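Local coordinates for Beta/alpha-amylase (Paenibacillus polymyxa, PDB 3VOC), which hydrolyses alpha-1,4-glucosidic bonds of starch, the chain being its family 14 beta-amylase domain, which removes maltose units from non-reducing ends, at residues S104-Q109 with T187-N192; M108-E113 with L122-S127; F183-E188 with S247-V252. All blocks are in the same frame, centred on the assembly; numbering follows the deposited sequence.

In the fold
All three interactions lie in the long excursions that follow the third and fourth strands, 73-79 and 153-156, of the parallel (beta/alpha)8 barrel. Interactions 1 and 2, with centres about 5 Å apart, share Met108 and Gln109. Interaction 1 ties helix 105-108 to the start of helix 188-202, and interaction 2 sets the continuation of that segment, 108-113, against 122-127. Interaction 3, centred about 10 Å from interaction 1 and 9 Å from interaction 2, sets 183-188 against helix 240-268; Glu113 and Lys111 bond to its Phe183 and Tyr186. Interactions 1 and 3 are structural contacts away from the catalytic and substrate sites, whereas the Trp126 side chain of interaction 2 is about 8 Å from the bound calcium ion.

Interaction 1. Residues S104-Q109 with T187-N192; sequences SADEMQ and TETAKN
Asp106 OD2 is gripped by two donors, both from Thr189: the backbone N at 2.8 Å on the syn lone pair and the hydroxyl OG1 at 2.7 Å on the anti lone pair. The other oxygen, OD1, takes the backbone N of Glu188, also at 2.8 Å and also through its syn lone pair, so the carboxylate is pinned against rotation. Both N-H bonds are moderately bent (148° for Glu188, 142° for Thr189), as one carboxylate straddles successive amides of helix 188-202. Asp106 reaches them because its CG stands anti to the backbone N (chi1 -177°), which sends the side chain out from helix 105-108. Thr189 suits its place because OG1, anti to its carbonyl carbon, lies on the same side as its amide. The first turn of a helix carries N-H groups that no preceding turn can satisfy, and here they are shared out: Asp106 serves Glu188 and Thr189, while Thr187, the N-cap, accepts from Ala190 N with OG1 at 3.1 Å. The positive end of the helix dipole would favour a charged carboxylate here. An alanine in place of Asp106 would remove all three bonds and would probably loosen the hold of helix 105-108 on helix 188-202. A water continues the link: it accepts from Thr187 OG1 and donates to the carbonyl oxygens of Asp106 and Gln109. Beside it the methyl CG2 of Thr187 packs against Asp106 O at 3.3 Å. The extended chain of Glu107 also crosses Thr189 at about a right angle, its CG 3.1 Å from the same Thr189 OG1.

Interaction 2. Residues M108-E113 with L122-S127; sequences MQFKDE and LSPLWS
Met108 provides the main bump. Its CG sits over one face of the Trp126 indole, 3.9 Å from the centroid of the five-membered ring, a CH-pi contact, and SD, further along, makes a Met-aromatic contact with the six-membered ring. A bend at chi3 (58°) turns the terminal methyl CE to CD2 of Leu122, 3.8 Å away. An unbranched, flexible thioether suits this place because it can follow a flat indole and still fill the hollow beside a leucine. The backbones are joined by Ser123 N bonding to Met108 O at 2.9 Å, the donor lying above the carbonyl plane. The bond lies beyond the open end of the 110-111/117-118 hairpin; a type I turn from Ser123 to Trp126 leads toward helix 127-144. Ser123 OG, anti to its backbone N, accepts from Leu125 N, an ST turn, and shares a water with Gln109 O. A second bump comes from Phe110, whose tip CZ enters the angle between Ser123 and Pro124, 3.7 Å from Ser123 CA and 3.8 Å from Pro124 CD, with Ser123 CB over one face, near its rim. Pro124 crosses it at about a right angle and also touches Val252 and His256 of helix 240-268.

Interaction 3. Residues F183-E188 with S247-V252; sequences FQAYTE and SWYQSV
The loop 183-187, leading into helix 188-202, passes helix 240-268 with its closest CA atoms, those of Ala185 and Tyr249, 7.7 Å apart, a gap that side chains bridge. Tyr249 spans most of it. With CG anti to its backbone N (chi1 -169°), its ring reaches across to the loop and brings OH to Gln184 N at 2.9 Å. This bond is bent, with an N-H...O angle of 133°, and it satisfies a buried backbone amide that lies outside any helix or strand. The same hydroxyl is also bonded to the carbonyl oxygen of Ala299, so tyrosine suits the place because its hydroxyl meets polar backbone groups of two different segments. Phe183 comes to the Tyr249 ring edge-on, making a T-shaped pair with planes at 83° and centroids 5.4 Å apart; the closest atoms are Phe183 CD2 and Tyr249 CE2 at 3.6 Å. Both segments belong to the long excursion that links the fourth and fifth strands of the (beta/alpha)8 barrel, 153-156 and 275-279, and the contact packs the loop leading into helix 188-202 against the helix that comes before the fifth strand. Ala185 fits because its bare methyl is small enough for the corner formed by Trp248 and Tyr249: CB lies at the indole edge of Trp248, 3.9 Å from CZ3, and 4.0 Å from Tyr249 CE1. Trp248, likewise with CG anti to its backbone N, has one face covered by Val252 CG2 from the next turn and also touches Ala193 and Ala197 of helix 188-202. Its carbonyl oxygen receives both Val252 N and Ser251 OG, the hydroxyl at 2.7 Å on an in-plane lone pair.

Interaction 1. Residues S104-Q109 with T187-N192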
loop_
_atom_site.group_PDB
_atom_site.type_symbol
_atom_site.label_atom_id
_atom_site.label_comp_id
_atom_site.label_asym_id
_atom_site.label_seq_id
_atom_site.Cartn_x
_atom_site.Cartn_y
_atom_site.Cartn_z
ATOM N N SER A 104 -4.076 2.423 23.625
ATOM C CA SER A 104 -3.261 3.606 23.885
ATOM C C SER A 104 -2.774 4.181 22.563
ATOM O O SER A 104 -2.445 3.419 21.643
ATOM C CB SER A 104 -2.080 3.298 24.822
ATOM O OG SER A 104 -0.962 2.821 24.128
ATOM N N ALA A 105 -2.734 5.510 22.468
ATOM C CA ALA A 105 -2.292 6.171 21.237
ATOM C C ALA A 105 -0.900 5.669 20.863
ATOM O O ALA A 105 -0.635 5.404 19.690
ATOM C CB ALA A 105 -2.289 7.682 21.387
ATOM N N ASP A 106 -0.027 5.543 21.859
ATOM C CA ASP A 106 1.355 5.090 21.640
ATOM C C ASP A 106 1.429 3.700 20.960
ATOM O O ASP A 106 2.258 3.475 20.086
ATOM C CB ASP A 106 2.140 5.079 22.963
ATOM C CG ASP A 106 3.603 4.689 22.773
ATOM O OD1 ASP A 106 4.437 5.597 22.574
ATOM O OD2 ASP A 106 3.915 3.474 22.794
ATOM N N GLU A 107 0.564 2.779 21.368
ATOM C CA GLU A 107 0.556 1.445 20.792
ATOM C C GLU A 107 -0.092 1.427 19.400
ATOM O O GLU A 107 0.209 0.545 18.585
ATOM C CB GLU A 107 -0.235 0.495 21.693
ATOM C CG GLU A 107 0.473 0.135 22.996
ATOM C CD GLU A 107 -0.368 -0.783 23.865
ATOM O OE1 GLU A 107 -1.187 -1.548 23.296
ATOM O OE2 GLU A 107 -0.212 -0.718 25.112
ATOM N N MET A 108 -0.993 2.377 19.152
ATOM C CA MET A 108 -1.791 2.400 17.916
ATOM C C MET A 108 -1.199 3.238 16.804
ATOM O O MET A 108 -1.580 3.091 15.642
ATOM C CB MET A 108 -3.181 2.944 18.206
ATOM C CG MET A 108 -3.951 2.134 19.221
ATOM S SD MET A 108 -5.400 3.062 19.743
ATOM C CE MET A 108 -6.224 3.305 18.157
ATOM N N GLN A 109 -0.287 4.133 17.153
ATOM C CA GLN A 109 0.210 5.056 16.156
ATOM C C GLN A 109 1.664 4.834 15.790
ATOM O O GLN A 109 2.299 3.875 16.258
ATOM C CB GLN A 109 -0.046 6.497 16.615
ATOM C CG GLN A 109 -1.554 6.812 16.743
ATOM C CD GLN A 109 -1.827 8.212 17.252
ATOM O OE1 GLN A 109 -0.941 8.870 17.811
ATOM N NE2 GLN A 109 -3.068 8.679 17.062
ATOM N N THR A 187 7.636 5.444 18.795
ATOM C CA THR A 187 6.715 5.230 19.915
ATOM C C THR A 187 7.424 4.374 20.960
ATOM O O THR A 187 8.367 3.631 20.639
ATOM C CB THR A 187 5.411 4.518 19.507
ATOM O OG1 THR A 187 5.719 3.319 18.780
ATOM C CG2 THR A 187 4.537 5.439 18.646
ATOM N N GLU A 188 6.996 4.485 22.211
ATOM C CA GLU A 188 7.546 3.618 23.244
ATOM C C GLU A 188 7.310 2.156 22.895
ATOM O O GLU A 188 8.187 1.319 23.122
ATOM C CB GLU A 188 6.983 3.956 24.619
ATOM C CG GLU A 188 7.427 5.336 25.131
ATOM C CD GLU A 188 8.942 5.509 25.099
ATOM O OE1 GLU A 188 9.673 4.615 25.577
ATOM O OE2 GLU A 188 9.408 6.544 24.586
ATOM N N THR A 189 6.139 1.880 22.312
ATOM C CA THR A 189 5.730 0.525 21.926
ATOM C C THR A 189 6.687 -0.041 20.884
ATOM O O THR A 189 7.128 -1.178 21.006
ATOM C CB THR A 189 4.276 0.505 21.409
ATOM O OG1 THR A 189 3.398 0.841 22.492
ATOM C CG2 THR A 189 3.884 -0.874 20.850
ATOM N N ALA A 190 7.019 0.769 19.888
ATOM C CA ALA A 190 7.975 0.359 18.849
ATOM C C ALA A 190 9.370 0.169 19.432
ATOM O O ALA A 190 10.034 -0.833 19.147
ATOM C CB ALA A 190 7.995 1.365 17.702
ATOM N N LYS A 191 9.806 1.118 20.264
ATOM C CA LYS A 191 11.133 1.019 20.872
ATOM C C LYS A 191 11.235 -0.231 21.739
ATOM O O LYS A 191 12.233 -0.951 21.675
ATOM C CB LYS A 191 11.490 2.275 21.663
ATOM C CG LYS A 191 11.731 3.504 20.766
ATOM C CD LYS A 191 12.279 4.698 21.528
ATOM C CE LYS A 191 11.320 5.192 22.572
ATOM N NZ LYS A 191 11.784 6.475 23.237
ATOM N N ASN A 192 10.192 -0.503 22.514
ATOM C CA ASN A 192 10.165 -1.705 23.342
ATOM C C ASN A 192 10.064 -3.002 22.538
ATOM O O ASN A 192 10.664 -4.022 22.900
ATOM C CB ASN A 192 9.070 -1.589 24.398
ATOM C CG ASN A 192 9.521 -0.742 25.591
ATOM O OD1 ASN A 192 10.708 -0.741 25.952
ATOM N ND2 ASN A 192 8.589 -0.033 26.208
HETATM O O HOH W 1 3.575 1.894 18.351
#

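Interaction 2. Residues M108-E113 with L122-S127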
loop_
_atom_site.group_PDB
_atom_site.type_symbol
_atom_site.label_atom_id
_atom_site.label_comp_id
_atom_site.label_asym_id
_atom_site.label_seq_id
_atom_site.Cartn_x
_atom_site.Cartn_y
_atom_site.Cartn_z
ATOM N N MET A 108 -0.993 2.377 19.152
ATOM C CA MET A 108 -1.791 2.400 17.916
ATOM C C MET A 108 -1.199 3.238 16.804
ATOM O O MET A 108 -1.580 3.091 15.642
ATOM C CB MET A 108 -3.181 2.944 18.206
ATOM C CG MET A 108 -3.951 2.134 19.221
ATOM S SD MET A 108 -5.400 3.062 19.743
ATOM C CE MET A 108 -6.224 3.305 18.157
ATOM N N GLN A 109 -0.287 4.133 17.153
ATOM C CA GLN A 109 0.210 5.056 16.156
ATOM C C GLN A 109 1.664 4.834 15.790
ATOM O O GLN A 109 2.299 3.875 16.258
ATOM C CB GLN A 109 -0.046 6.497 16.615
ATOM C CG GLN A 109 -1.554 6.812 16.743
ATOM C CD GLN A 109 -1.827 8.212 17.252
ATOM O OE1 GLN A 109 -0.941 8.870 17.811
ATOM N NE2 GLN A 109 -3.068 8.679 17.062
ATOM N N PHE A 110 2.168 5.729 14.944
ATOM C CA PHE A 110 3.573 5.761 14.546
ATOM C C PHE A 110 4.151 7.078 15.008
ATOM O O PHE A 110 3.465 8.089 15.006
ATOM C CB PHE A 110 3.707 5.671 13.027
ATOM C CG PHE A 110 3.147 4.398 12.428
ATOM C CD1 PHE A 110 3.955 3.273 12.266
ATOM C CD2 PHE A 110 1.820 4.343 11.989
ATOM C CE1 PHE A 110 3.441 2.096 11.698
ATOM C CE2 PHE A 110 1.292 3.178 11.414
ATOM C CZ PHE A 110 2.110 2.053 11.259
ATOM N N LYS A 111 5.414 7.072 15.414
ATOM C CA LYS A 111 6.088 8.308 15.747
ATOM C C LYS A 111 7.421 8.333 15.010
ATOM O O LYS A 111 8.115 7.320 14.936
ATOM C CB LYS A 111 6.257 8.390 17.268
ATOM C CG LYS A 111 6.748 9.708 17.807
ATOM C CD LYS A 111 6.429 9.863 19.311
ATOM C CE LYS A 111 4.955 10.172 19.567
ATOM N NZ LYS A 111 4.704 10.703 20.944
ATOM N N ASP A 112 7.759 9.483 14.447
ATOM C CA ASP A 112 8.977 9.608 13.664
ATOM C C ASP A 112 10.207 10.028 14.469
ATOM O O ASP A 112 10.133 10.177 15.681
ATOM C CB ASP A 112 8.754 10.491 12.421
ATOM C CG ASP A 112 8.716 11.993 12.715
ATOM O OD1 ASP A 112 9.031 12.455 13.831
ATOM O OD2 ASP A 112 8.391 12.732 11.769
ATOM N N GLU A 113 11.334 10.193 13.768
ATOM C CA GLU A 113 12.618 10.555 14.370
ATOM C C GLU A 113 12.572 11.840 15.197
ATOM O O GLU A 113 13.371 12.002 16.116
ATOM C CB GLU A 113 13.691 10.688 13.281
ATOM C CG GLU A 113 13.938 9.394 12.490
ATOM C CD GLU A 113 14.908 9.596 11.351
ATOM O OE1 GLU A 113 15.739 10.539 11.409
ATOM O OE2 GLU A 113 14.855 8.803 10.405
ATOM N N LEU A 122 -3.555 2.029 11.593
ATOM C CA LEU A 122 -3.197 1.432 12.881
ATOM C C LEU A 122 -1.831 0.792 12.797
ATOM O O LEU A 122 -1.489 0.201 11.775
ATOM C CB LEU A 122 -4.219 0.367 13.290
ATOM C CG LEU A 122 -5.648 0.846 13.540
ATOM C CD1 LEU A 122 -6.519 -0.353 13.885
ATOM C CD2 LEU A 122 -5.645 1.855 14.685
ATOM N N SER A 123 -1.042 0.911 13.861
ATOM C CA SER A 123 0.244 0.225 13.902
ATOM C C SER A 123 0.024 -1.277 13.937
ATOM O O SER A 123 -0.836 -1.743 14.687
ATOM C CB SER A 123 1.027 0.621 15.160
ATOM O OG SER A 123 2.231 -0.128 15.256
ATOM N N PRO A 124 0.838 -2.045 13.183
ATOM C CA PRO A 124 0.839 -3.507 13.300
ATOM C C PRO A 124 1.179 -3.965 14.712
ATOM O O PRO A 124 0.862 -5.090 15.086
ATOM C CB PRO A 124 1.960 -3.939 12.362
ATOM C CG PRO A 124 2.104 -2.850 11.392
ATOM C CD PRO A 124 1.791 -1.581 12.164
ATOM N N LEU A 125 1.812 -3.093 15.486
ATOM C CA LEU A 125 2.207 -3.450 16.848
ATOM C C LEU A 125 1.060 -3.448 17.846
ATOM O O LEU A 125 1.220 -3.954 18.954
ATOM C CB LEU A 125 3.323 -2.530 17.356
ATOM C CG LEU A 125 4.605 -2.505 16.511
ATOM C CD1 LEU A 125 5.546 -1.458 17.093
ATOM C CD2 LEU A 125 5.277 -3.864 16.423
ATOM N N TRP A 126 -0.076 -2.853 17.492
ATOM C CA TRP A 126 -1.215 -2.854 18.413
ATOM C C TRP A 126 -1.860 -4.230 18.427
ATOM O O TRP A 126 -2.166 -4.801 17.372
ATOM C CB TRP A 126 -2.244 -1.773 18.063
ATOM C CG TRP A 126 -3.395 -1.725 19.021
ATOM C CD1 TRP A 126 -3.332 -1.801 20.398
ATOM C CD2 TRP A 126 -4.780 -1.572 18.695
ATOM N NE1 TRP A 126 -4.595 -1.721 20.935
ATOM C CE2 TRP A 126 -5.502 -1.567 19.916
ATOM C CE3 TRP A 126 -5.482 -1.421 17.490
ATOM C CZ2 TRP A 126 -6.893 -1.439 19.963
ATOM C CZ3 TRP A 126 -6.873 -1.288 17.537
ATOM C CH2 TRP A 126 -7.563 -1.301 18.768
ATOM N N SER A 127 -2.043 -4.768 19.627
ATOM C CA SER A 127 -2.703 -6.064 19.806
ATOM C C SER A 127 -4.064 -6.125 19.114
ATOM O O SER A 127 -4.496 -7.196 18.672
ATOM C CB SER A 127 -2.853 -6.392 21.306
ATOM O OG SER A 127 -3.564 -5.361 22.003
HETATM O O HOH W 2 4.014 1.805 15.652
#

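Interaction 3. Residues F183-E188 with S247-V252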
loop_
_atom_site.group_PDB
_atom_site.type_symbol
_atom_site.label_atom_id
_atom_site.label_comp_id
_atom_site.label_asym_id
_atom_site.label_seq_id
_atom_site.Cartn_x
_atom_site.Cartn_y
_atom_site.Cartn_z
ATOM N N PHE A 183 12.438 7.398 9.651
ATOM C CA PHE A 183 12.068 6.158 10.347
ATOM C C PHE A 183 10.890 6.408 11.300
ATOM O O PHE A 183 10.745 7.501 11.833
ATOM C CB PHE A 183 13.267 5.564 11.114
ATOM C CG PHE A 183 14.354 5.017 10.224
ATOM C CD1 PHE A 183 15.637 5.540 10.275
ATOM C CD2 PHE A 183 14.103 3.965 9.354
ATOM C CE1 PHE A 183 16.647 5.045 9.452
ATOM C CE2 PHE A 183 15.119 3.453 8.519
ATOM C CZ PHE A 183 16.391 3.992 8.575
ATOM N N GLN A 184 10.072 5.380 11.515
ATOM C CA GLN A 184 8.769 5.516 12.170
ATOM C C GLN A 184 8.626 4.537 13.331
ATOM O O GLN A 184 7.564 3.917 13.527
ATOM C CB GLN A 184 7.660 5.283 11.134
ATOM C CG GLN A 184 7.679 6.274 9.959
ATOM C CD GLN A 184 7.346 7.693 10.406
ATOM O OE1 GLN A 184 6.480 7.888 11.253
ATOM N NE2 GLN A 184 8.033 8.690 9.831
ATOM N N ALA A 185 9.707 4.387 14.100
ATOM C CA ALA A 185 9.751 3.406 15.170
ATOM C C ALA A 185 10.025 4.068 16.513
ATOM O O ALA A 185 10.718 3.491 17.359
ATOM C CB ALA A 185 10.826 2.335 14.865
ATOM N N TYR A 186 9.457 5.263 16.721
ATOM C CA TYR A 186 9.803 6.066 17.906
ATOM C C TYR A 186 8.764 6.125 18.998
ATOM O O TYR A 186 8.992 6.749 20.044
ATOM C CB TYR A 186 10.359 7.447 17.518
ATOM C CG TYR A 186 11.585 7.256 16.659
ATOM C CD1 TYR A 186 12.873 7.240 17.221
ATOM C CD2 TYR A 186 11.459 6.989 15.304
ATOM C CE1 TYR A 186 14.007 7.007 16.414
ATOM C CE2 TYR A 186 12.564 6.756 14.504
ATOM C CZ TYR A 186 13.840 6.762 15.060
ATOM O OH TYR A 186 14.932 6.543 14.235
ATOM N N THR A 187 7.636 5.444 18.795
ATOM C CA THR A 187 6.715 5.230 19.915
ATOM C C THR A 187 7.424 4.374 20.960
ATOM O O THR A 187 8.367 3.631 20.639
ATOM C CB THR A 187 5.411 4.518 19.507
ATOM O OG1 THR A 187 5.719 3.319 18.780
ATOM C CG2 THR A 187 4.537 5.439 18.646
ATOM N N GLU A 188 6.996 4.485 22.211
ATOM C CA GLU A 188 7.546 3.618 23.244
ATOM C C GLU A 188 7.310 2.156 22.895
ATOM O O GLU A 188 8.187 1.319 23.122
ATOM C CB GLU A 188 6.983 3.956 24.619
ATOM C CG GLU A 188 7.427 5.336 25.131
ATOM C CD GLU A 188 8.942 5.509 25.099
ATOM O OE1 GLU A 188 9.673 4.615 25.577
ATOM O OE2 GLU A 188 9.408 6.544 24.586
ATOM N N SER A 247 16.306 -5.002 9.511
ATOM C CA SER A 247 15.635 -6.301 9.379
ATOM C C SER A 247 14.398 -6.378 10.272
ATOM O O SER A 247 13.328 -6.841 9.836
ATOM C CB SER A 247 16.597 -7.453 9.691
ATOM O OG SER A 247 15.949 -8.697 9.512
ATOM N N TRP A 248 14.540 -5.927 11.522
ATOM C CA TRP A 248 13.407 -5.914 12.448
ATOM C C TRP A 248 12.297 -4.966 11.955
ATOM O O TRP A 248 11.111 -5.291 11.993
ATOM C CB TRP A 248 13.841 -5.507 13.872
ATOM C CG TRP A 248 12.634 -5.157 14.720
ATOM C CD1 TRP A 248 11.794 -6.037 15.360
ATOM C CD2 TRP A 248 12.110 -3.844 14.971
ATOM N NE1 TRP A 248 10.790 -5.347 16.005
ATOM C CE2 TRP A 248 10.964 -4.001 15.787
ATOM C CE3 TRP A 248 12.504 -2.546 14.588
ATOM C CZ2 TRP A 248 10.199 -2.914 16.222
ATOM C CZ3 TRP A 248 11.744 -1.467 15.019
ATOM C CH2 TRP A 248 10.609 -1.658 15.847
ATOM N N TYR A 249 12.712 -3.789 11.510
ATOM C CA TYR A 249 11.805 -2.746 11.035
ATOM C C TYR A 249 10.937 -3.317 9.905
ATOM O O TYR A 249 9.703 -3.183 9.923
ATOM C CB TYR A 249 12.658 -1.580 10.558
ATOM C CG TYR A 249 11.949 -0.277 10.259
ATOM C CD1 TYR A 249 11.164 0.370 11.227
ATOM C CD2 TYR A 249 12.111 0.340 9.013
ATOM C CE1 TYR A 249 10.558 1.613 10.940
ATOM C CE2 TYR A 249 11.505 1.560 8.720
ATOM C CZ TYR A 249 10.731 2.190 9.681
ATOM O OH TYR A 249 10.120 3.394 9.359
ATOM N N GLN A 250 11.582 -3.995 8.957
ATOM C CA GLN A 250 10.867 -4.690 7.880
ATOM C C GLN A 250 10.011 -5.848 8.399
ATOM O O GLN A 250 8.866 -6.013 7.944
ATOM C CB GLN A 250 11.814 -5.173 6.774
ATOM C CG GLN A 250 11.062 -5.924 5.647
ATOM C CD GLN A 250 11.906 -6.188 4.419
ATOM O OE1 GLN A 250 12.608 -5.302 3.930
ATOM N NE2 GLN A 250 11.828 -7.418 3.898
ATOM N N SER A 251 10.542 -6.629 9.354
ATOM C CA SER A 251 9.800 -7.792 9.904
ATOM C C SER A 251 8.421 -7.446 10.499
ATOM O O SER A 251 7.480 -8.260 10.428
ATOM C CB SER A 251 10.640 -8.587 10.927
ATOM O OG SER A 251 10.653 -7.940 12.200
ATOM N N VAL A 252 8.304 -6.249 11.082
ATOM C CA VAL A 252 7.027 -5.735 11.581
ATOM C C VAL A 252 5.967 -5.655 10.462
ATOM O O VAL A 252 4.828 -6.112 10.642
ATOM C CB VAL A 252 7.204 -4.373 12.310
ATOM C CG1 VAL A 252 5.859 -3.731 12.651
ATOM C CG2 VAL A 252 8.028 -4.553 13.591
#